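Long-range contact in XisI protein-like (Anabaena variabilis, PDB 2NLV), which is a XisI-like protein, probably related to the XisI partner in the XisF-XisH-XisI complex that recombines nitrogen-fixation genes in cyanobacteria: residues 36-48 against 55-67. Numbering follows the deposited sequence. Where two conformers were deposited one is given.
Sequences DTERNHYQWMNVG and IYRCVIHFDIKDG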
ATOM      1  N   ASP A  36      -4.833   3.624   5.785  1.00  7.67           N
ATOM      2  CA  ASP A  36      -4.241   4.747   6.529  1.00  8.17           C
ATOM      3  C   ASP A  36      -5.155   5.953   6.462  1.00  8.68           C
ATOM      4  O   ASP A  36      -5.215   6.640   5.465  1.00  8.12           O
ATOM      5  CB  ASP A  36      -2.865   4.993   5.963  1.00  8.29           C
ATOM      6  CG  ASP A  36      -2.177   6.147   6.601  1.00 10.13           C
ATOM      7  OD1 ASP A  36      -2.784   6.902   7.420  1.00 10.12           O
ATOM      8  OD2 ASP A  36      -0.971   6.235   6.337  1.00 13.29           O
ATOM      9  N   THR A  37      -5.897   6.191   7.536  0.50 10.25           N
ATOM     10  CA  THR A  37      -6.864   7.274   7.568  0.50  9.52           C
ATOM     11  C   THR A  37      -6.266   8.617   7.937  0.50  9.52           C
ATOM     12  O   THR A  37      -6.899   9.645   7.772  0.50 15.41           O
ATOM     13  CB  THR A  37      -7.970   7.008   8.565  0.50 12.36           C
ATOM     14  OG1 THR A  37      -7.388   6.695   9.832  0.50 20.54           O
ATOM     15  CG2 THR A  37      -8.822   5.836   8.067  0.50  7.46           C
ATOM     16  N   GLU A  38      -5.062   8.607   8.468  1.00  8.44           N
ATOM     17  CA  GLU A  38      -4.359   9.875   8.734  1.00  8.78           C
ATOM     18  C   GLU A  38      -3.822  10.522   7.454  1.00  9.15           C
ATOM     19  O   GLU A  38      -3.900  11.722   7.262  1.00  8.35           O
ATOM     20  CB  GLU A  38      -3.230   9.696   9.735  1.00 11.97           C
ATOM     21  CG  GLU A  38      -3.755   9.304  11.108  1.00 16.61           C
ATOM     22  CD  GLU A  38      -4.721  10.301  11.726  1.00 27.17           C
ATOM     23  N   ARG A  39      -3.212   9.703   6.593  0.50  7.98           N
ATOM     24  CA  ARG A  39      -2.627  10.160   5.306  0.50  8.54           C
ATOM     25  C   ARG A  39      -3.531   9.872   4.104  0.50  7.14           C
ATOM     26  O   ARG A  39      -3.248  10.286   2.975  0.50  6.42           O
ATOM     27  CB  ARG A  39      -1.217   9.581   5.048  0.50  6.98           C
ATOM     28  CG  ARG A  39      -0.155  10.271   5.922  0.50  8.42           C
ATOM     29  CD  ARG A  39       0.986   9.337   6.382  0.50 11.38           C
ATOM     30  NE  ARG A  39       0.430   8.369   7.308  0.50 10.70           N
ATOM     31  CZ  ARG A  39       0.313   8.500   8.635  0.50 10.60           C
ATOM     32  NH1 ARG A  39       0.837   9.543   9.303  0.50 12.93           N
ATOM     33  NH2 ARG A  39      -0.322   7.585   9.340  0.50  8.24           N
ATOM     34  N   ASN A  40      -4.641   9.203   4.348  1.00  7.13           N
ATOM     35  CA  ASN A  40      -5.649   8.929   3.327  1.00  6.77           C
ATOM     36  C   ASN A  40      -5.117   8.110   2.164  1.00  6.59           C
ATOM     37  O   ASN A  40      -5.218   8.500   0.991  1.00  7.02           O
ATOM     38  CB  ASN A  40      -6.282  10.240   2.833  1.00  7.36           C
ATOM     39  CG  ASN A  40      -7.207  10.810   3.848  1.00  8.85           C
ATOM     40  OD1 ASN A  40      -8.172  10.167   4.254  1.00  9.36           O
ATOM     41  ND2 ASN A  40      -6.965  12.045   4.218  1.00 10.34           N
ATOM     42  N   HIS A  41      -4.549   6.953   2.514  1.00  6.35           N
ATOM     43  CA  HIS A  41      -4.127   5.972   1.547  1.00  6.70           C
ATOM     44  C   HIS A  41      -4.800   4.664   1.865  1.00  6.66           C
ATOM     45  O   HIS A  41      -4.701   4.169   2.988  1.00  7.82           O
ATOM     46  CB  HIS A  41      -2.586   5.789   1.577  1.00  7.56           C
ATOM     47  CG  HIS A  41      -1.794   7.046   1.414  1.00  7.78           C
ATOM     48  ND1 HIS A  41      -1.854   7.840   0.293  1.00  8.88           N
ATOM     49  CD2 HIS A  41      -0.876   7.623   2.233  1.00  7.50           C
ATOM     50  CE1 HIS A  41      -0.992   8.843   0.434  1.00  9.02           C
ATOM     51  NE2 HIS A  41      -0.378   8.729   1.596  1.00  9.59           N
ATOM     52  N   TYR A  42      -5.400   4.035   0.835  1.00  6.41           N
ATOM     53  CA  TYR A  42      -6.246   2.889   1.064  1.00  6.41           C
ATOM     54  C   TYR A  42      -6.014   1.846  -0.015  1.00  7.09           C
ATOM     55  O   TYR A  42      -6.271   2.141  -1.192  1.00  8.85           O
ATOM     56  CB  TYR A  42      -7.725   3.318   1.088  1.00  7.68           C
ATOM     57  CG  TYR A  42      -8.026   4.470   2.072  1.00  7.12           C
ATOM     58  CD1 TYR A  42      -8.226   4.225   3.429  1.00  8.07           C
ATOM     59  CD2 TYR A  42      -8.051   5.803   1.645  1.00  9.08           C
ATOM     60  CE1 TYR A  42      -8.494   5.290   4.291  1.00  9.09           C
ATOM     61  CE2 TYR A  42      -8.322   6.832   2.493  1.00  7.20           C
ATOM     62  CZ  TYR A  42      -8.517   6.552   3.802  1.00  7.40           C
ATOM     63  OH  TYR A  42      -8.772   7.584   4.726  1.00  8.81           O
ATOM     64  N   GLN A  43      -5.588   0.645   0.353  0.50  7.22           N
ATOM     65  CA  GLN A  43      -5.262  -0.411  -0.600  0.50  8.14           C
ATOM     66  C   GLN A  43      -5.911  -1.746  -0.237  0.50  6.76           C
ATOM     67  O   GLN A  43      -6.107  -2.058   0.938  0.50  7.96           O
ATOM     68  CB  GLN A  43      -3.733  -0.667  -0.680  0.50 10.82           C
ATOM     69  CG  GLN A  43      -2.886   0.528  -1.048  0.50  9.80           C
ATOM     70  CD  GLN A  43      -1.403   0.183  -1.263  0.50  7.76           C
ATOM     71  OE1 GLN A  43      -0.588   1.080  -1.536  0.50 11.77           O
ATOM     72  NE2 GLN A  43      -1.054  -1.100  -1.176  0.50  6.92           N
ATOM     73  N   TRP A  44      -6.171  -2.550  -1.253  1.00  6.62           N
ATOM     74  CA  TRP A  44      -6.374  -3.977  -1.115  1.00  6.97           C
ATOM     75  C   TRP A  44      -5.270  -4.669  -1.875  1.00  7.17           C
ATOM     76  O   TRP A  44      -5.120  -4.481  -3.066  1.00  7.88           O
ATOM     77  CB  TRP A  44      -7.707  -4.396  -1.638  1.00  9.68           C
ATOM     78  CG  TRP A  44      -7.780  -5.941  -1.823  1.00 13.35           C
ATOM     79  CD1 TRP A  44      -7.060  -6.903  -1.140  1.00 13.95           C
ATOM     80  CD2 TRP A  44      -8.548  -6.619  -2.763  1.00 19.54           C
ATOM     81  NE1 TRP A  44      -7.356  -8.154  -1.631  1.00 18.76           N
ATOM     82  CE2 TRP A  44      -8.294  -7.998  -2.622  1.00  8.83           C
ATOM     83  CE3 TRP A  44      -9.454  -6.206  -3.692  1.00 12.86           C
ATOM     84  CZ2 TRP A  44      -8.914  -8.962  -3.431  1.00 16.51           C
ATOM     85  CZ3 TRP A  44     -10.083  -7.203  -4.508  1.00 18.27           C
ATOM     86  CH2 TRP A  44      -9.796  -8.507  -4.376  1.00 12.97           C
HETATM   87  N   MSE A  45      -4.454  -5.408  -1.158  1.00  8.62           N
HETATM   88  CA  MSE A  45      -3.352  -6.213  -1.738  1.00  8.66           C
HETATM   89  C   MSE A  45      -3.488  -7.696  -1.519  1.00  9.60           C
HETATM   90  O   MSE A  45      -4.167  -8.173  -0.575  1.00 12.62           O
HETATM   91  CB  MSE A  45      -1.977  -5.838  -1.175  1.00 10.34           C
HETATM   92  CG  MSE A  45      -1.503  -4.429  -1.448  1.00  8.92           C
HETATM   93 SE   MSE A  45       0.376  -4.317  -1.118  0.75 14.38          SE
HETATM   94  CE  MSE A  45       0.954  -5.376  -2.637  1.00 13.89           C
ATOM     95  N   ASN A  46      -2.879  -8.478  -2.373  1.00  6.79           N
ATOM     96  CA  ASN A  46      -2.679  -9.900  -2.112  1.00  8.74           C
ATOM     97  C   ASN A  46      -1.192 -10.112  -1.921  1.00  6.91           C
ATOM     98  O   ASN A  46      -0.400  -9.625  -2.706  1.00  7.21           O
ATOM     99  CB  ASN A  46      -3.119 -10.777  -3.285  1.00  9.25           C
ATOM    100  CG  ASN A  46      -4.593 -10.742  -3.541  1.00 16.23           C
ATOM    101  OD1 ASN A  46      -5.018 -10.702  -4.707  1.00 20.41           O
ATOM    102  ND2 ASN A  46      -5.366 -10.780  -2.486  1.00 16.74           N
ATOM    103  N   VAL A  47      -0.806 -10.786  -0.845  1.00  6.50           N
ATOM    104  CA  VAL A  47       0.575 -10.964  -0.477  1.00  5.97           C
ATOM    105  C   VAL A  47       0.834 -12.400  -0.032  1.00  6.32           C
ATOM    106  O   VAL A  47       0.219 -12.879   0.914  1.00  7.28           O
ATOM    107  CB  VAL A  47       1.013 -10.013   0.659  1.00  7.53           C
ATOM    108  CG1 VAL A  47       2.466 -10.241   1.057  1.00  9.21           C
ATOM    109  CG2 VAL A  47       0.819  -8.523   0.266  1.00  9.45           C
ATOM    110  N   GLY A  48       1.718 -13.126  -0.727  1.00  6.07           N
ATOM    111  CA  GLY A  48       2.055 -14.473  -0.310  1.00  6.62           C
ATOM    112  C   GLY A  48       2.833 -15.217  -1.348  1.00  6.28           C
ATOM    113  O   GLY A  48       3.636 -14.634  -2.055  1.00  6.71           O
ATOM    114  N   ILE A  55       3.608 -13.777  -4.797  1.00  6.06           N
ATOM    115  CA  ILE A  55       2.393 -12.972  -5.041  1.00  7.43           C
ATOM    116  C   ILE A  55       2.526 -11.704  -4.223  1.00  6.68           C
ATOM    117  O   ILE A  55       2.652 -11.711  -3.019  1.00  6.86           O
ATOM    118  CB  ILE A  55       1.109 -13.727  -4.679  1.00  8.08           C
ATOM    119  CG1 ILE A  55       0.995 -15.077  -5.423  1.00  8.38           C
ATOM    120  CG2 ILE A  55      -0.113 -12.873  -4.958  1.00  9.38           C
ATOM    121  CD1 ILE A  55       1.063 -14.999  -6.916  1.00 12.54           C
ATOM    122  N   TYR A  56       2.564 -10.601  -4.937  1.00  6.73           N
ATOM    123  CA  TYR A  56       2.661  -9.303  -4.302  1.00  7.06           C
ATOM    124  C   TYR A  56       2.029  -8.300  -5.242  1.00  7.34           C
ATOM    125  O   TYR A  56       2.673  -7.787  -6.166  1.00  8.41           O
ATOM    126  CB  TYR A  56       4.162  -8.945  -3.971  1.00  8.11           C
ATOM    127  CG  TYR A  56       4.264  -7.689  -3.179  1.00  8.12           C
ATOM    128  CD1 TYR A  56       4.075  -7.677  -1.803  1.00  8.08           C
ATOM    129  CD2 TYR A  56       4.567  -6.486  -3.793  1.00  8.09           C
ATOM    130  CE1 TYR A  56       4.055  -6.506  -1.114  1.00  8.00           C
ATOM    131  CE2 TYR A  56       4.545  -5.301  -3.069  1.00  7.77           C
ATOM    132  CZ  TYR A  56       4.283  -5.309  -1.756  1.00  8.69           C
ATOM    133  OH  TYR A  56       4.217  -4.122  -1.070  1.00  8.97           O
ATOM    134  N   ARG A  57       0.782  -7.946  -4.981  0.50  6.90           N
ATOM    135  CA  ARG A  57       0.071  -7.128  -5.929  0.50  8.50           C
ATOM    136  C   ARG A  57      -1.005  -6.354  -5.258  0.50  6.97           C
ATOM    137  O   ARG A  57      -1.644  -6.820  -4.347  0.50  7.83           O
ATOM    138  CB  ARG A  57      -0.512  -7.989  -7.028  0.50 11.26           C
ATOM    139  CG  ARG A  57      -1.400  -9.046  -6.525  0.50  8.69           C
ATOM    140  CD  ARG A  57      -1.663 -10.084  -7.593  0.50 18.67           C
ATOM    141  NE  ARG A  57      -2.556  -9.574  -8.628  0.50 18.38           N
ATOM    142  CZ  ARG A  57      -3.892  -9.684  -8.621  0.50 19.42           C
ATOM    143  NH1 ARG A  57      -4.557 -10.252  -7.614  0.50 16.61           N
ATOM    144  NH2 ARG A  57      -4.589  -9.186  -9.632  0.50 19.65           N
ATOM    145  N   CYS A  58      -1.166  -5.152  -5.733  1.00  8.05           N
ATOM    146  CA  CYS A  58      -2.212  -4.291  -5.297  1.00  7.13           C
ATOM    147  C   CYS A  58      -3.356  -4.372  -6.285  1.00  8.51           C
ATOM    148  O   CYS A  58      -3.172  -4.042  -7.440  1.00  8.52           O
ATOM    149  CB  CYS A  58      -1.714  -2.871  -5.146  1.00 10.30           C
ATOM    150  SG  CYS A  58      -3.091  -1.790  -4.563  1.00  9.34           S
ATOM    151  N   VAL A  59      -4.509  -4.836  -5.814  1.00  7.06           N
ATOM    152  CA  VAL A  59      -5.663  -5.001  -6.673  1.00  8.08           C
ATOM    153  C   VAL A  59      -6.396  -3.676  -6.911  1.00  7.48           C
ATOM    154  O   VAL A  59      -6.732  -3.360  -8.000  1.00  7.71           O
ATOM    155  CB  VAL A  59      -6.619  -6.057  -6.148  1.00  8.44           C
ATOM    156  CG1 VAL A  59      -7.767  -6.266  -7.168  1.00 11.11           C
ATOM    157  CG2 VAL A  59      -5.834  -7.371  -5.836  1.00 10.38           C
ATOM    158  N   ILE A  60      -6.649  -2.920  -5.851  0.50  6.94           N
ATOM    159  CA  ILE A  60      -7.156  -1.547  -5.959  0.50  7.05           C
ATOM    160  C   ILE A  60      -6.478  -0.669  -4.937  0.50  7.10           C
ATOM    161  O   ILE A  60      -6.148  -1.087  -3.832  0.50  6.69           O
ATOM    162  CB  ILE A  60      -8.666  -1.420  -5.729  0.50  8.85           C
ATOM    163  CG1 ILE A  60      -9.446  -2.294  -6.700  0.50  8.03           C
ATOM    164  CG2 ILE A  60      -9.094   0.071  -5.867  0.50  5.59           C
ATOM    165  CD1 ILE A  60     -10.929  -2.259  -6.489  0.50 11.30           C
ATOM    166  N   HIS A  61      -6.296   0.582  -5.334  1.00  7.34           N
ATOM    167  CA  HIS A  61      -5.719   1.605  -4.447  1.00  7.03           C
ATOM    168  C   HIS A  61      -6.488   2.904  -4.666  1.00  7.83           C
ATOM    169  O   HIS A  61      -6.615   3.374  -5.802  1.00  6.93           O
ATOM    170  CB  HIS A  61      -4.256   1.770  -4.813  1.00  6.23           C
ATOM    171  CG  HIS A  61      -3.478   2.804  -4.054  1.00  7.50           C
ATOM    172  ND1 HIS A  61      -2.110   2.759  -4.025  1.00  9.18           N
ATOM    173  CD2 HIS A  61      -3.825   3.908  -3.334  1.00 11.64           C
ATOM    174  CE1 HIS A  61      -1.634   3.768  -3.309  1.00 11.98           C
ATOM    175  NE2 HIS A  61      -2.648   4.499  -2.891  1.00  9.46           N
ATOM    176  N   PHE A  62      -6.996   3.487  -3.568  1.00  7.19           N
ATOM    177  CA  PHE A  62      -7.564   4.843  -3.531  1.00  7.15           C
ATOM    178  C   PHE A  62      -6.776   5.731  -2.604  1.00  7.50           C
ATOM    179  O   PHE A  62      -6.446   5.296  -1.495  1.00  8.11           O
ATOM    180  CB  PHE A  62      -8.966   4.811  -2.993  1.00  9.39           C
ATOM    181  CG  PHE A  62      -9.950   4.118  -3.843  1.00 10.33           C
ATOM    182  CD1 PHE A  62     -10.498   4.757  -4.944  1.00 13.47           C
ATOM    183  CD2 PHE A  62     -10.460   2.898  -3.436  1.00 11.88           C
ATOM    184  CE1 PHE A  62     -11.519   4.115  -5.699  1.00 14.71           C
ATOM    185  CE2 PHE A  62     -11.468   2.268  -4.185  1.00 16.10           C
ATOM    186  CZ  PHE A  62     -11.955   2.904  -5.284  1.00 10.81           C
ATOM    187  N   ASP A  63      -6.519   6.960  -3.007  1.00  6.60           N
ATOM    188  CA  ASP A  63      -6.087   8.017  -2.085  1.00  7.36           C
ATOM    189  C   ASP A  63      -7.196   9.039  -1.947  1.00  7.42           C
ATOM    190  O   ASP A  63      -8.047   9.130  -2.801  1.00  8.05           O
ATOM    191  CB  ASP A  63      -4.838   8.688  -2.566  1.00  7.93           C
ATOM    192  CG  ASP A  63      -3.673   7.707  -2.720  1.00  9.17           C
ATOM    193  OD1 ASP A  63      -3.412   6.954  -1.748  1.00  8.68           O
ATOM    194  OD2 ASP A  63      -3.040   7.741  -3.785  1.00 10.20           O
ATOM    195  N   ILE A  64      -7.154   9.839  -0.894  1.00  7.63           N
ATOM    196  CA  ILE A  64      -7.955  11.054  -0.821  1.00  7.28           C
ATOM    197  C   ILE A  64      -6.989  12.194  -0.649  1.00  8.23           C
ATOM    198  O   ILE A  64      -6.222  12.222   0.298  1.00  8.85           O
ATOM    199  CB  ILE A  64      -9.060  11.016   0.281  1.00  7.84           C
ATOM    200  CG1 ILE A  64      -9.939   9.788   0.157  1.00  9.35           C
ATOM    201  CG2 ILE A  64      -9.907  12.275   0.161  1.00  8.89           C
ATOM    202  CD1 ILE A  64     -10.841   9.511   1.349  1.00 10.43           C
ATOM    203  N   LYS A  65      -6.957  13.062  -1.652  1.00  8.92           N
ATOM    204  CA  LYS A  65      -5.969  14.155  -1.787  1.00 10.23           C
ATOM    205  C   LYS A  65      -6.714  15.426  -2.023  1.00 10.07           C
ATOM    206  O   LYS A  65      -7.488  15.527  -2.938  1.00 10.66           O
ATOM    207  CB  LYS A  65      -5.007  13.912  -2.946  1.00 11.43           C
ATOM    208  CG  LYS A  65      -4.166  12.646  -2.850  1.00 12.47           C
ATOM    209  CD  LYS A  65      -3.477  12.283  -4.167  1.00 13.28           C
ATOM    210  CE  LYS A  65      -2.346  13.253  -4.507  1.00 21.41           C
ATOM    211  NZ  LYS A  65      -1.930  13.182  -5.941  1.00 23.81           N
ATOM    212  N   ASP A  66      -6.530  16.380  -1.115  1.00 12.86           N
ATOM    213  CA  ASP A  66      -7.230  17.655  -1.144  1.00 15.87           C
ATOM    214  C   ASP A  66      -8.714  17.445  -1.270  1.00 17.32           C
ATOM    215  O   ASP A  66      -9.414  18.116  -2.010  1.00 18.43           O
ATOM    216  CB  ASP A  66      -6.660  18.544  -2.256  1.00 16.08           C
ATOM    217  CG  ASP A  66      -5.172  18.784  -2.091  1.00 28.92           C
ATOM    218  OD1 ASP A  66      -4.740  19.092  -0.955  1.00 33.61           O
ATOM    219  OD2 ASP A  66      -4.426  18.628  -3.079  1.00 39.33           O
ATOM    220  N   GLY A  67      -9.185  16.411  -0.580  1.00 15.39           N
ATOM    221  CA  GLY A  67     -10.603  16.117  -0.554  1.00 13.87           C
ATOM    222  C   GLY A  67     -11.193  15.393  -1.769  1.00 13.47           C
ATOM    223  O   GLY A  67     -12.376  15.157  -1.772  1.00 15.43           O
TER
HETATM  224  O   HOH W   1      -3.723  10.975   0.152  1.00  9.73           O
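The methyl CE of selenomethionine Met45 sits squarely over one face of the Tyr56 ring, 3.5 Å from its centroid, because the Met45 chain, extended at chi2, bends at chi3 (70°) to turn CE down onto the ring; SE stays obliquely placed. Val47 CG2 also touches this ring, at CD1. Gln43 CG covers one face of the His61 imidazole, and Val59 CB and CG1 press against the six-membered ring of Trp44, with CZ3 to CG1 at 3.6 Å. At their edges, the two imidazoles His41 and His61 share Asp63: ND1 of His41 lies 2.7 Å from OD1 of Asp63, and NE2 of His61 lies 2.8 Å from the same OD1, the two donors arriving from opposite faces of the carboxylate. Two bonds thus grip one buried oxygen and help fix both ring rotations. A classic beta bulge, with Val59 and Ile60 both facing Trp44, shifts the antiparallel register by one; Val59 N still reaches Trp44 O at 2.8 Å. The phenol of Tyr56 bonds to His61 ND1 of the second subunit, so an alanine here would probably leave that histidine nitrogen without its mate and Met45 CE without the ring beneath it. Strand 41-47 runs between strands 29-36 and 53-65, and strand 68-74 continues the sheet beyond 53-65. Helix 2-21 packs on the face bearing Tyr42 and Ile60, while the face with His41, Tyr56, Cys58 and His61 meets the second subunit.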